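Local atomic coordinates of delta-aminolevulinic acid dehydratase (Toxoplasma gondii ME49, PDB entry 3OBK), a protein that catalyses the condensation of two molecules of 5-aminolevulinic acid into porphobilinogen, an early step of tetrapyrrole biosynthesis, and forms an octamer. Residues V135-Y140 with D146-E151; G154-D159 with K236-M241; L160-L165 with V190-E195; S206-S211 with P286-H291. All coordinates share one frame; numbering follows the deposited sequence.

Contact 1: residues V135-Y140 with D146-E151. With PBG (3-[5-(aminomethyl)-4-(carboxymethyl)-1H-pyrrol-3-yl]propanoic acid), chain L.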
loop_
_atom_site.group_PDB
_atom_site.type_symbol
_atom_site.label_atom_id
_atom_site.label_comp_id
_atom_site.label_asym_id
_atom_site.label_seq_id
_atom_site.Cartn_x
_atom_site.Cartn_y
_atom_site.Cartn_z
ATOM N N VAL A 135 23.633 28.333 3.756
ATOM C CA VAL A 135 24.515 28.293 2.586
ATOM C C VAL A 135 23.708 28.752 1.379
ATOM O O VAL A 135 22.649 28.214 1.077
ATOM C CB VAL A 135 25.139 26.909 2.359
ATOM C CG1 VAL A 135 25.898 26.845 1.014
ATOM C CG2 VAL A 135 26.050 26.546 3.542
ATOM N N ALA A 136 24.214 29.775 0.713
ATOM C CA ALA A 136 23.482 30.501 -0.320
ATOM C C ALA A 136 24.164 31.835 -0.483
ATOM O O ALA A 136 24.726 32.392 0.475
ATOM C CB ALA A 136 22.012 30.694 0.030
ATOM N N LEU A 137 24.147 32.338 -1.702
ATOM C CA LEU A 137 24.936 33.520 -2.007
ATOM C C LEU A 137 24.134 34.777 -1.845
ATOM O O LEU A 137 24.670 35.839 -1.981
ATOM C CB LEU A 137 25.467 33.451 -3.429
ATOM C CG LEU A 137 26.289 32.211 -3.742
ATOM C CD1 LEU A 137 26.840 32.307 -5.158
ATOM C CD2 LEU A 137 27.417 32.017 -2.759
ATOM N N ASP A 138 22.844 34.691 -1.569
ATOM C CA ASP A 138 22.064 35.918 -1.697
ATOM C C ASP A 138 22.425 36.984 -0.697
ATOM O O ASP A 138 22.317 38.146 -1.019
ATOM C CB ASP A 138 20.535 35.729 -1.800
ATOM C CG ASP A 138 19.972 34.685 -0.876
ATOM O OD1 ASP A 138 20.559 33.593 -0.701
ATOM O OD2 ASP A 138 18.843 34.945 -0.407
ATOM N N PRO A 139 22.871 36.611 0.506
ATOM C CA PRO A 139 23.234 37.695 1.411
ATOM C C PRO A 139 24.474 38.428 0.953
ATOM O O PRO A 139 24.779 39.497 1.459
ATOM C CB PRO A 139 23.497 36.984 2.754
ATOM C CG PRO A 139 22.841 35.619 2.657
ATOM C CD PRO A 139 22.799 35.296 1.181
ATOM N N TYR A 140 25.211 37.832 0.032
ATOM C CA TYR A 140 26.467 38.397 -0.445
ATOM C C TYR A 140 26.396 38.828 -1.887
ATOM O O TYR A 140 27.374 39.308 -2.422
ATOM C CB TYR A 140 27.556 37.345 -0.325
ATOM C CG TYR A 140 27.660 36.776 1.063
ATOM C CD1 TYR A 140 28.482 37.366 2.017
ATOM C CD2 TYR A 140 26.930 35.645 1.429
ATOM C CE1 TYR A 140 28.591 36.835 3.265
ATOM C CE2 TYR A 140 27.023 35.131 2.684
ATOM C CZ TYR A 140 27.851 35.727 3.591
ATOM O OH TYR A 140 27.939 35.206 4.845
ATOM N N ASP A 146 20.518 33.683 -5.013
ATOM C CA ASP A 146 21.192 32.629 -4.254
ATOM C C ASP A 146 22.360 32.024 -5.020
ATOM O O ASP A 146 23.138 31.283 -4.458
ATOM C CB ASP A 146 20.227 31.499 -3.895
ATOM C CG ASP A 146 19.043 31.956 -3.047
ATOM O OD1 ASP A 146 18.572 33.098 -3.187
ATOM O OD2 ASP A 146 18.533 31.131 -2.279
ATOM N N GLY A 147 22.479 32.320 -6.302
ATOM C CA GLY A 147 23.614 31.885 -7.096
ATOM C C GLY A 147 24.238 32.995 -7.931
ATOM O O GLY A 147 23.793 34.160 -7.907
ATOM N N VAL A 148 25.278 32.626 -8.665
ATOM C CA VAL A 148 25.954 33.555 -9.559
ATOM C C VAL A 148 25.104 33.816 -10.798
ATOM O O VAL A 148 24.592 32.895 -11.394
ATOM C CB VAL A 148 27.309 33.026 -9.986
ATOM C CG1 VAL A 148 27.963 34.013 -10.931
ATOM C CG2 VAL A 148 28.189 32.794 -8.768
ATOM N N VAL A 149 24.949 35.087 -11.147
ATOM C CA VAL A 149 24.131 35.504 -12.265
ATOM C C VAL A 149 25.022 35.770 -13.463
ATOM O O VAL A 149 25.987 36.516 -13.373
ATOM C CB VAL A 149 23.323 36.763 -11.928
ATOM C CG1 VAL A 149 22.474 37.181 -13.121
ATOM C CG2 VAL A 149 22.452 36.530 -10.691
ATOM N N ASP A 150 24.716 35.127 -14.579
ATOM C CA ASP A 150 25.520 35.272 -15.771
ATOM C C ASP A 150 25.240 36.657 -16.354
ATOM O O ASP A 150 24.081 37.065 -16.467
ATOM C CB ASP A 150 25.213 34.160 -16.791
ATOM C CG ASP A 150 26.048 34.278 -18.064
ATOM O OD1 ASP A 150 27.278 34.203 -17.988
ATOM O OD2 ASP A 150 25.480 34.463 -19.146
ATOM N N GLU A 151 26.324 37.356 -16.707
ATOM C CA GLU A 151 26.276 38.703 -17.276
ATOM C C GLU A 151 25.412 38.742 -18.516
ATOM O O GLU A 151 24.490 39.553 -18.599
ATOM C CB GLU A 151 27.692 39.180 -17.648
HETATM C CHA PBG L . 18.275 32.757 1.375
HETATM C C1A PBG L . 17.221 32.657 2.429
HETATM C C2A PBG L . 15.948 33.218 2.381
HETATM C C3A PBG L . 15.331 32.862 3.566
HETATM C C4A PBG L . 16.201 32.032 4.249
HETATM N NA PBG L . 17.346 31.946 3.558
HETATM C C5A PBG L . 15.379 34.181 1.366
HETATM C C6A PBG L . 15.116 33.652 0.023
HETATM O O1A PBG L . 15.705 32.584 -0.292
HETATM O O2A PBG L . 14.406 34.301 -0.779
HETATM C C7A PBG L . 13.986 33.302 3.997
HETATM C C8A PBG L . 13.624 33.062 5.415
HETATM C C9A PBG L . 12.437 33.748 5.951
HETATM O O3A PBG L . 12.372 33.895 7.168
HETATM O O4A PBG L . 11.660 34.420 5.256
HETATM N N1 PBG L . 18.666 31.564 0.697
#
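The carboxylates of Asp-138 and Asp-146 stack almost parallel, with 11° between their planes. Asp-138 OD1 and Asp-146 OD1 are 3.2 Å from each other; as two acceptors they share no bond. What joins them is the aminomethyl nitrogen of porphobilinogen: N1 gives a hydrogen bond of 3.0 Å to Asp-146 OD2 and a weak one of 3.1 Å to Asp-138 OD1. Ala-136 adds an apolar neighbour, with CB 3.5 Å from the same N1.

Behind this first shell the two segments are tied by one backbone bond, Leu-137 N to Asp-146 O at 3.1 Å. Asp-146 has CG anti to its carbonyl carbon (chi1 -60°), which turns the carboxylate to the ligand while the carbonyl oxygen takes Leu-137 N. Leu-137 CD1 then rests on Gly-147 CA at 3.8 Å and Val-148 CG2 at 3.9 Å. Further out, Lys-236 forms a salt bridge with Asp-146 OD1, which probably eases the crowding of acidic groups, and Tyr-239 OH is hydrogen-bonded to Asp-146 N. The whole belongs to the long loop after strand 130-135, part of the product-binding active site in this TIM-barrel enzyme.

Contact 2: residues G154-D159 with K236-M241. With PBG (3-[5-(aminomethyl)-4-(carboxymethyl)-1H-pyrrol-3-yl]propanoic acid), chain L.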
loop_
_atom_site.group_PDB
_atom_site.type_symbol
_atom_site.label_atom_id
_atom_site.label_comp_id
_atom_site.label_asym_id
_atom_site.label_seq_id
_atom_site.Cartn_x
_atom_site.Cartn_y
_atom_site.Cartn_z
ATOM N N GLY A 154 21.632 36.465 -17.836
ATOM C CA GLY A 154 20.839 36.687 -16.626
ATOM C C GLY A 154 20.370 35.410 -15.933
ATOM O O GLY A 154 19.619 35.483 -14.971
ATOM N N LYS A 155 20.819 34.248 -16.414
ATOM C CA LYS A 155 20.560 32.979 -15.754
ATOM C C LYS A 155 21.387 32.858 -14.474
ATOM O O LYS A 155 22.533 33.323 -14.398
ATOM C CB LYS A 155 20.888 31.782 -16.674
ATOM C CG LYS A 155 19.768 31.348 -17.659
ATOM C CD LYS A 155 20.305 30.405 -18.747
ATOM C CE LYS A 155 19.367 30.249 -19.993
ATOM N NZ LYS A 155 20.033 29.549 -21.184
ATOM N N ILE A 156 20.780 32.222 -13.480
ATOM C CA ILE A 156 21.474 31.786 -12.291
ATOM C C ILE A 156 22.129 30.447 -12.602
ATOM O O ILE A 156 21.473 29.425 -12.592
ATOM C CB ILE A 156 20.500 31.615 -11.101
ATOM C CG1 ILE A 156 19.957 32.994 -10.644
ATOM C CG2 ILE A 156 21.211 30.908 -9.953
ATOM C CD1 ILE A 156 18.852 33.612 -11.513
ATOM N N VAL A 157 23.426 30.456 -12.858
ATOM C CA VAL A 157 24.116 29.285 -13.394
ATOM C C VAL A 157 24.409 28.289 -12.307
ATOM O O VAL A 157 24.997 28.628 -11.287
ATOM C CB VAL A 157 25.429 29.653 -14.166
ATOM C CG1 VAL A 157 25.116 30.636 -15.286
ATOM C CG2 VAL A 157 26.491 30.201 -13.253
ATOM N N ASN A 158 23.993 27.052 -12.553
ATOM C CA ASN A 158 23.922 26.051 -11.516
ATOM C C ASN A 158 25.254 25.604 -10.953
ATOM O O ASN A 158 25.495 25.715 -9.754
ATOM C CB ASN A 158 23.191 24.820 -12.004
ATOM C CG ASN A 158 22.709 23.972 -10.859
ATOM O OD1 ASN A 158 21.653 24.259 -10.286
ATOM N ND2 ASN A 158 23.489 22.946 -10.485
ATOM N N ASP A 159 26.094 25.074 -11.822
ATOM C CA ASP A 159 27.258 24.337 -11.392
ATOM C C ASP A 159 28.352 25.234 -10.827
ATOM O O ASP A 159 29.062 24.869 -9.894
ATOM C CB ASP A 159 27.807 23.546 -12.578
ATOM C CG ASP A 159 26.815 22.513 -13.098
ATOM O OD1 ASP A 159 25.744 22.297 -12.480
ATOM O OD2 ASP A 159 27.138 21.916 -14.141
ATOM N N LYS A 236 12.847 34.432 -8.380
ATOM C CA LYS A 236 13.623 33.223 -8.145
ATOM C C LYS A 236 12.922 31.976 -8.662
ATOM O O LYS A 236 13.191 30.871 -8.236
ATOM C CB LYS A 236 13.967 33.087 -6.653
ATOM C CG LYS A 236 14.607 34.318 -6.032
ATOM C CD LYS A 236 15.194 34.004 -4.673
ATOM C CE LYS A 236 16.070 35.125 -4.090
ATOM N NZ LYS A 236 16.613 34.755 -2.726
ATOM N N LYS A 237 12.055 32.147 -9.627
ATOM C CA LYS A 237 11.215 31.047 -10.056
ATOM C C LYS A 237 11.936 30.012 -10.911
ATOM O O LYS A 237 11.436 28.911 -11.071
ATOM C CB LYS A 237 9.992 31.579 -10.787
ATOM C CG LYS A 237 9.099 32.391 -9.902
ATOM C CD LYS A 237 7.918 32.937 -10.677
ATOM C CE LYS A 237 7.102 33.915 -9.818
ATOM N NZ LYS A 237 5.957 34.338 -10.607
ATOM N N THR A 238 13.111 30.365 -11.432
ATOM C CA THR A 238 13.958 29.425 -12.150
ATOM C C THR A 238 14.737 28.476 -11.210
ATOM O O THR A 238 15.536 27.663 -11.686
ATOM C CB THR A 238 14.976 30.184 -13.081
ATOM O OG1 THR A 238 15.715 31.150 -12.313
ATOM C CG2 THR A 238 14.263 30.877 -14.240
ATOM N N TYR A 239 14.534 28.588 -9.891
ATOM C CA TYR A 239 15.164 27.689 -8.944
ATOM C C TYR A 239 14.343 27.319 -7.701
ATOM O O TYR A 239 14.298 26.140 -7.348
ATOM C CB TYR A 239 16.574 28.161 -8.530
ATOM C CG TYR A 239 16.799 29.555 -7.974
ATOM C CD1 TYR A 239 17.049 30.630 -8.816
ATOM C CD2 TYR A 239 16.894 29.776 -6.615
ATOM C CE1 TYR A 239 17.319 31.907 -8.323
ATOM C CE2 TYR A 239 17.180 31.064 -6.104
ATOM C CZ TYR A 239 17.394 32.123 -6.977
ATOM O OH TYR A 239 17.690 33.393 -6.502
ATOM N N GLN A 240 13.728 28.286 -7.026
ATOM C CA GLN A 240 12.722 27.935 -6.031
ATOM C C GLN A 240 11.508 27.319 -6.749
ATOM O O GLN A 240 11.279 27.555 -7.929
ATOM C CB GLN A 240 12.362 29.125 -5.175
ATOM C CG GLN A 240 13.562 29.619 -4.314
ATOM C CD GLN A 240 13.291 30.927 -3.565
ATOM O OE1 GLN A 240 12.236 31.553 -3.707
ATOM N NE2 GLN A 240 14.272 31.356 -2.774
ATOM N N MET A 241 10.762 26.504 -6.028
ATOM C CA MET A 241 9.671 25.703 -6.594
ATOM C C MET A 241 8.352 26.451 -6.771
ATOM O O MET A 241 8.001 27.348 -6.008
ATOM C CB MET A 241 9.411 24.491 -5.688
ATOM C CG MET A 241 10.523 23.455 -5.744
ATOM S SD MET A 241 10.313 22.040 -4.649
ATOM C CE MET A 241 8.591 21.697 -4.981
HETATM C CHA PBG L . 18.275 32.757 1.375
HETATM C C1A PBG L . 17.221 32.657 2.429
HETATM C C2A PBG L . 15.948 33.218 2.381
HETATM C C3A PBG L . 15.331 32.862 3.566
HETATM C C4A PBG L . 16.201 32.032 4.249
HETATM N NA PBG L . 17.346 31.946 3.558
HETATM C C5A PBG L . 15.379 34.181 1.366
HETATM C C6A PBG L . 15.116 33.652 0.023
HETATM O O1A PBG L . 15.705 32.584 -0.292
HETATM O O2A PBG L . 14.406 34.301 -0.779
HETATM C C7A PBG L . 13.986 33.302 3.997
HETATM C C8A PBG L . 13.624 33.062 5.415
HETATM C C9A PBG L . 12.437 33.748 5.951
HETATM O O3A PBG L . 12.372 33.895 7.168
HETATM O O4A PBG L . 11.660 34.420 5.256
HETATM N N1 PBG L . 18.666 31.564 0.697
HETATM O O HOH W 1 17.905 31.164 -14.069
#
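Ile-156 carries CG1 beside its backbone N (chi1 -68°), and Tyr-239 has CG between its backbone N and carbonyl carbon (chi1 54°); these two torsions bring the side chains together, crossing at about a right angle. Ile-156 CG1 comes within 3.7 Å of Tyr-239 CE1, approaching the ring obliquely, while Ile-156 CD1 reaches on toward Thr-238 OG1, 4.1 Å away. Close by, one water joins the loops, accepting from Ile-156 N at 3.1 Å and bonded to Thr-238 OG1 at 2.8 Å.

Segment 236-241 belongs to the loop between helices 220-226 and 247-258, consistent with the lid over the active site in this family, and segment 154-159 leads into helix 158-175. Lys-236 O accepts from both Tyr-239 N and Gln-240 N, which holds this loop in a tight turn, and Lys-236 CB lies over one face of the Tyr-239 ring, 3.6 Å above its plane and offset toward the rim. From there the extended lysine chain runs to porphobilinogen, where Lys-236 NZ makes a weak 3.0 Å bond to carboxylate atom O2A. Tyr-239 OH is hydrogen-bonded to His-145 ND1. Arg-24 of a second subunit bonds to the carbonyl oxygens of both Ile-156 and Thr-238.

Contact 3: residues L160-L165 with V190-E195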
loop_
_atom_site.group_PDB
_atom_site.type_symbol
_atom_site.label_atom_id
_atom_site.label_comp_id
_atom_site.label_asym_id
_atom_site.label_seq_id
_atom_site.Cartn_x
_atom_site.Cartn_y
_atom_site.Cartn_z
ATOM N N LEU A 160 28.481 26.417 -11.396
ATOM C CA LEU A 160 29.460 27.365 -10.937
ATOM C C LEU A 160 28.994 27.843 -9.561
ATOM O O LEU A 160 29.807 28.055 -8.648
ATOM C CB LEU A 160 29.611 28.503 -11.952
ATOM C CG LEU A 160 30.611 29.600 -11.568
ATOM C CD1 LEU A 160 32.018 28.994 -11.328
ATOM C CD2 LEU A 160 30.619 30.745 -12.610
ATOM N N THR A 161 27.676 27.952 -9.400
ATOM C CA THR A 161 27.115 28.315 -8.099
ATOM C C THR A 161 27.408 27.244 -7.072
ATOM O O THR A 161 27.804 27.567 -5.968
ATOM C CB THR A 161 25.612 28.615 -8.172
ATOM O OG1 THR A 161 25.417 29.802 -8.938
ATOM C CG2 THR A 161 25.024 28.807 -6.758
ATOM N N VAL A 162 27.288 25.971 -7.442
ATOM C CA VAL A 162 27.605 24.897 -6.501
ATOM C C VAL A 162 29.063 24.999 -6.015
ATOM O O VAL A 162 29.350 24.854 -4.823
ATOM C CB VAL A 162 27.287 23.492 -7.093
ATOM C CG1 VAL A 162 27.789 22.360 -6.172
ATOM C CG2 VAL A 162 25.780 23.363 -7.313
ATOM N N HIS A 163 29.980 25.297 -6.931
ATOM C CA HIS A 163 31.392 25.446 -6.560
ATOM C C HIS A 163 31.565 26.502 -5.453
ATOM O O HIS A 163 32.265 26.247 -4.465
ATOM C CB HIS A 163 32.215 25.799 -7.793
ATOM C CG HIS A 163 33.705 25.705 -7.600
ATOM N ND1 HIS A 163 34.300 24.884 -6.655
ATOM C CD2 HIS A 163 34.719 26.294 -8.282
ATOM C CE1 HIS A 163 35.616 24.989 -6.753
ATOM N NE2 HIS A 163 35.895 25.825 -7.741
ATOM N N GLN A 164 30.904 27.656 -5.615
ATOM C CA GLN A 164 30.896 28.706 -4.591
ATOM C C GLN A 164 30.301 28.219 -3.277
ATOM O O GLN A 164 30.840 28.499 -2.199
ATOM C CB GLN A 164 30.106 29.941 -5.043
ATOM C CG GLN A 164 30.614 30.694 -6.281
ATOM C CD GLN A 164 32.070 31.110 -6.189
ATOM O OE1 GLN A 164 32.949 30.290 -6.342
ATOM N NE2 GLN A 164 32.321 32.388 -5.951
ATOM N N LEU A 165 29.186 27.497 -3.351
ATOM C CA LEU A 165 28.535 27.009 -2.128
ATOM C C LEU A 165 29.398 25.983 -1.393
ATOM O O LEU A 165 29.357 25.905 -0.145
ATOM C CB LEU A 165 27.192 26.376 -2.445
ATOM C CG LEU A 165 26.152 27.250 -3.113
ATOM C CD1 LEU A 165 24.942 26.403 -3.486
ATOM C CD2 LEU A 165 25.792 28.395 -2.214
ATOM N N VAL A 190 23.659 19.220 -2.585
ATOM C CA VAL A 190 23.823 18.457 -1.345
ATOM C C VAL A 190 25.005 17.520 -1.479
ATOM O O VAL A 190 25.901 17.510 -0.658
ATOM C CB VAL A 190 22.568 17.663 -0.898
ATOM C CG1 VAL A 190 22.923 16.813 0.307
ATOM C CG2 VAL A 190 21.372 18.623 -0.552
ATOM N N SER A 191 25.016 16.738 -2.526
ATOM C CA SER A 191 26.070 15.748 -2.683
ATOM C C SER A 191 27.424 16.399 -2.843
ATOM O O SER A 191 28.416 15.862 -2.350
ATOM C CB SER A 191 25.814 14.876 -3.905
ATOM O OG SER A 191 26.764 13.826 -3.984
ATOM N N ALA A 192 27.461 17.535 -3.548
ATOM C CA ALA A 192 28.711 18.199 -3.856
ATOM C C ALA A 192 29.278 18.757 -2.567
ATOM O O ALA A 192 30.498 18.635 -2.293
ATOM C CB ALA A 192 28.511 19.303 -4.895
ATOM N N ILE A 193 28.402 19.369 -1.770
ATOM C CA ILE A 193 28.833 19.935 -0.489
ATOM C C ILE A 193 29.281 18.811 0.425
ATOM O O ILE A 193 30.284 18.916 1.089
ATOM C CB ILE A 193 27.738 20.763 0.205
ATOM C CG1 ILE A 193 27.480 22.033 -0.614
ATOM C CG2 ILE A 193 28.193 21.077 1.598
ATOM C CD1 ILE A 193 26.147 22.748 -0.461
ATOM N N ARG A 194 28.545 17.715 0.420
ATOM C CA ARG A 194 28.881 16.589 1.276
ATOM C C ARG A 194 30.318 16.090 1.029
ATOM O O ARG A 194 31.039 15.818 1.975
ATOM C CB ARG A 194 27.879 15.454 1.063
ATOM C CG ARG A 194 28.086 14.245 1.984
ATOM C CD ARG A 194 27.753 14.543 3.445
ATOM N NE ARG A 194 28.894 15.061 4.189
ATOM C CZ ARG A 194 28.804 15.751 5.318
ATOM N NH1 ARG A 194 29.906 16.189 5.901
ATOM N NH2 ARG A 194 27.619 16.019 5.870
ATOM N N GLU A 195 30.714 15.990 -0.240
ATOM C CA GLU A 195 31.978 15.375 -0.608
ATOM C C GLU A 195 33.105 16.316 -0.302
ATOM O O GLU A 195 34.149 15.871 0.158
ATOM C CB GLU A 195 32.011 15.023 -2.093
ATOM C CG GLU A 195 33.098 14.039 -2.463
ATOM C CD GLU A 195 33.138 13.690 -3.968
ATOM O OE1 GLU A 195 32.248 12.935 -4.424
ATOM O OE2 GLU A 195 34.090 14.135 -4.664
#
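No ring, amide or other flat group takes part where Val-162 and Leu-165 meet Ala-192 and Ile-193, so there are no faces or edges to assign, and methyl and methylene groups do all the touching. Val-162 CG1 stands anti to its backbone N (chi1 173°), which aims that branch across the gap at Ala-192 CB, 3.4 Å away. About a turn further on helix 158-175, and at the very next residue of helix 189-199, Ile-193 CD1 reaches Leu-165 CB more loosely, at 4.3 Å. Ile-193 gets there through a nearly extended chi2 of 158°, although its CB does not itself aim at the other helix.

The small Ala-192 is consistent with the close approach of the helices: Val-162 CA to Ala-192 CA and Leu-165 CA to Ile-193 CA are both 7.3 Å. No hydrogen bond crosses between the segments; bonds such as Leu-165 N to Thr-161 O run along each helix. Ala-192 and Ile-193 also lean on Cys-166, and Ile-193 on Ala-169, carrying the apolar seam further along helix 158-175. These are successive outer helices of the barrel, joined through strand 179-182; on helix 189-199, Val-190 and Arg-194 pack against strand 206-213, while Ser-191 OG is hydrogen-bonded to Gln-20 of a fourth subunit.

Contact 4: residues S206-S211 with P286-H291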
loop_
_atom_site.group_PDB
_atom_site.type_symbol
_atom_site.label_atom_id
_atom_site.label_comp_id
_atom_site.label_asym_id
_atom_site.label_seq_id
_atom_site.Cartn_x
_atom_site.Cartn_y
_atom_site.Cartn_z
ATOM N N SER A 206 27.047 18.452 9.741
ATOM C CA SER A 206 25.767 18.025 9.174
ATOM C C SER A 206 25.269 18.928 8.061
ATOM O O SER A 206 25.735 20.053 7.887
ATOM C CB SER A 206 24.704 17.982 10.258
ATOM O OG SER A 206 25.087 17.110 11.306
ATOM N N ILE A 207 24.323 18.402 7.291
ATOM C CA ILE A 207 23.692 19.150 6.224
ATOM C C ILE A 207 22.183 19.110 6.464
ATOM O O ILE A 207 21.578 18.058 6.421
ATOM C CB ILE A 207 24.023 18.559 4.856
ATOM C CG1 ILE A 207 25.505 18.753 4.535
ATOM C CG2 ILE A 207 23.176 19.207 3.744
ATOM C CD1 ILE A 207 26.000 17.952 3.326
ATOM N N LEU A 208 21.604 20.267 6.754
ATOM C CA LEU A 208 20.156 20.425 6.767
ATOM C C LEU A 208 19.730 20.892 5.361
ATOM O O LEU A 208 19.938 22.057 4.974
ATOM C CB LEU A 208 19.753 21.405 7.858
ATOM C CG LEU A 208 18.334 21.989 8.043
ATOM C CD1 LEU A 208 17.201 21.081 7.624
ATOM C CD2 LEU A 208 18.192 22.440 9.519
ATOM N N ALA A 209 19.186 19.966 4.576
ATOM C CA ALA A 209 18.914 20.256 3.164
ATOM C C ALA A 209 17.560 20.906 3.063
ATOM O O ALA A 209 16.574 20.366 3.556
ATOM C CB ALA A 209 18.974 18.965 2.323
ATOM N N TYR A 210 17.494 22.078 2.453
ATOM C CA TYR A 210 16.205 22.655 2.074
ATOM C C TYR A 210 15.791 21.938 0.799
ATOM O O TYR A 210 16.238 22.314 -0.253
ATOM C CB TYR A 210 16.325 24.139 1.811
ATOM C CG TYR A 210 16.492 25.025 3.003
ATOM C CD1 TYR A 210 17.692 25.131 3.646
ATOM C CD2 TYR A 210 15.459 25.832 3.435
ATOM C CE1 TYR A 210 17.860 26.001 4.743
ATOM C CE2 TYR A 210 15.606 26.695 4.523
ATOM C CZ TYR A 210 16.810 26.780 5.179
ATOM O OH TYR A 210 16.959 27.661 6.258
ATOM N N SER A 211 14.981 20.878 0.901
ATOM C CA SER A 211 14.573 20.101 -0.286
ATOM C C SER A 211 13.429 20.723 -1.007
ATOM O O SER A 211 13.473 20.831 -2.219
ATOM C CB SER A 211 14.112 18.697 0.069
ATOM O OG SER A 211 15.097 18.057 0.795
ATOM N N PRO A 286 15.006 12.980 9.475
ATOM C CA PRO A 286 14.230 13.978 10.224
ATOM C C PRO A 286 13.769 15.178 9.390
ATOM O O PRO A 286 14.449 15.612 8.450
ATOM C CB PRO A 286 15.182 14.421 11.334
ATOM C CG PRO A 286 16.110 13.295 11.496
ATOM C CD PRO A 286 16.213 12.552 10.196
ATOM N N MET A 287 12.599 15.691 9.752
ATOM C CA MET A 287 11.964 16.782 9.047
ATOM C C MET A 287 12.034 18.063 9.846
ATOM O O MET A 287 11.889 18.057 11.050
ATOM C CB MET A 287 10.490 16.463 8.780
ATOM C CG MET A 287 10.185 15.306 7.821
ATOM S SD MET A 287 11.063 15.344 6.252
ATOM C CE MET A 287 10.422 16.807 5.456
ATOM N N VAL A 288 12.255 19.159 9.138
ATOM C CA VAL A 288 12.257 20.486 9.713
ATOM C C VAL A 288 11.355 21.329 8.869
ATOM O O VAL A 288 11.261 21.136 7.671
ATOM C CB VAL A 288 13.705 21.104 9.754
ATOM C CG1 VAL A 288 13.744 22.304 10.628
ATOM C CG2 VAL A 288 14.707 20.083 10.264
ATOM N N ALA A 289 10.652 22.245 9.508
ATOM C CA ALA A 289 9.785 23.202 8.820
ATOM C C ALA A 289 10.224 24.622 9.209
ATOM O O ALA A 289 10.748 24.820 10.285
ATOM C CB ALA A 289 8.362 22.946 9.181
ATOM N N TYR A 290 10.041 25.595 8.320
ATOM C CA TYR A 290 10.434 26.972 8.589
ATOM C C TYR A 290 9.189 27.858 8.603
ATOM O O TYR A 290 8.519 28.033 7.583
ATOM C CB TYR A 290 11.392 27.462 7.522
ATOM C CG TYR A 290 12.337 28.564 7.948
ATOM C CD1 TYR A 290 11.884 29.762 8.487
ATOM C CD2 TYR A 290 13.705 28.424 7.759
ATOM C CE1 TYR A 290 12.795 30.797 8.846
ATOM C CE2 TYR A 290 14.605 29.423 8.122
ATOM C CZ TYR A 290 14.157 30.598 8.655
ATOM O OH TYR A 290 15.109 31.543 8.977
ATOM N N HIS A 291 8.903 28.400 9.787
ATOM C CA HIS A 291 7.901 29.422 9.990
ATOM C C HIS A 291 8.539 30.763 9.607
ATOM O O HIS A 291 9.244 31.368 10.431
ATOM C CB HIS A 291 7.485 29.409 11.457
ATOM C CG HIS A 291 6.251 30.194 11.762
ATOM N ND1 HIS A 291 6.131 30.963 12.901
ATOM C CD2 HIS A 291 5.081 30.320 11.094
ATOM C CE1 HIS A 291 4.930 31.519 12.924
ATOM N NE2 HIS A 291 4.271 31.142 11.841
#
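The inside of the TIM barrel is where strands 206-213 and 287-291 send side chains to each other, past the strand 263-267 that pairs with both. Leu-208 and Val-288 mark the closest backbone approach, yet their CA atoms are still 8.4 Å apart, and the touching is left to side chains. Leu-208 CD1 meets Val-288 CG2 at 3.8 Å, with the leucine lying roughly perpendicular to the valine. Leu-208 keeps CG anti to its backbone N (chi1 170°), which carries its branched end across to the valine.

Deeper toward the ligand, Tyr-210 and Tyr-290 meet at their rims: Tyr-290 CD2 lies at the edge of the Tyr-210 ring and Tyr-210 OH at the edge of the Tyr-290 ring, each atom near the plane of the ring it meets. Tyr-210 OH sits 3.5 Å from Tyr-290 CE2, and Tyr-210 CE2 is 4.1 Å from Tyr-290 CD2. Tyr-290 lines the product pocket, about 4 Å from porphobilinogen, and its OH is hydrogen-bonded to Tyr-332 OH; Tyr-210 forms a cation-pi contact with Lys-213. Around the pair, Met-265 of strand 263-267 packs on Tyr-210 and Val-288, Met-91 of strand 89-95 touches both tyrosines, and Cys-181 of strand 179-182 lies against Leu-208 and Tyr-210.

How the contacts relate
Contact 4 lies in the barrel core, its centre about 7 Å from the centre of the chain, against 20 to 21 Å for the centres of the others, though the touching residues are largely buried in all four. Contacts 1 and 2 both border the product site, but contact 1 mixes stacked carboxylates and a backbone bond with leucine packing, whereas contact 2 is an isoleucine on a tyrosine ring plus a bridging water. Contacts 3 and 4 are held by side-chain packing alone and meet where Val-190 CG2 touches Ala-209 CB. Helix 158-175 links three: contact 2 uses its start, contact 3 its next turns, and its Thr-161 reaches back to Val-148 of contact 1. Contacts 2 and 3 both touch the second subunit.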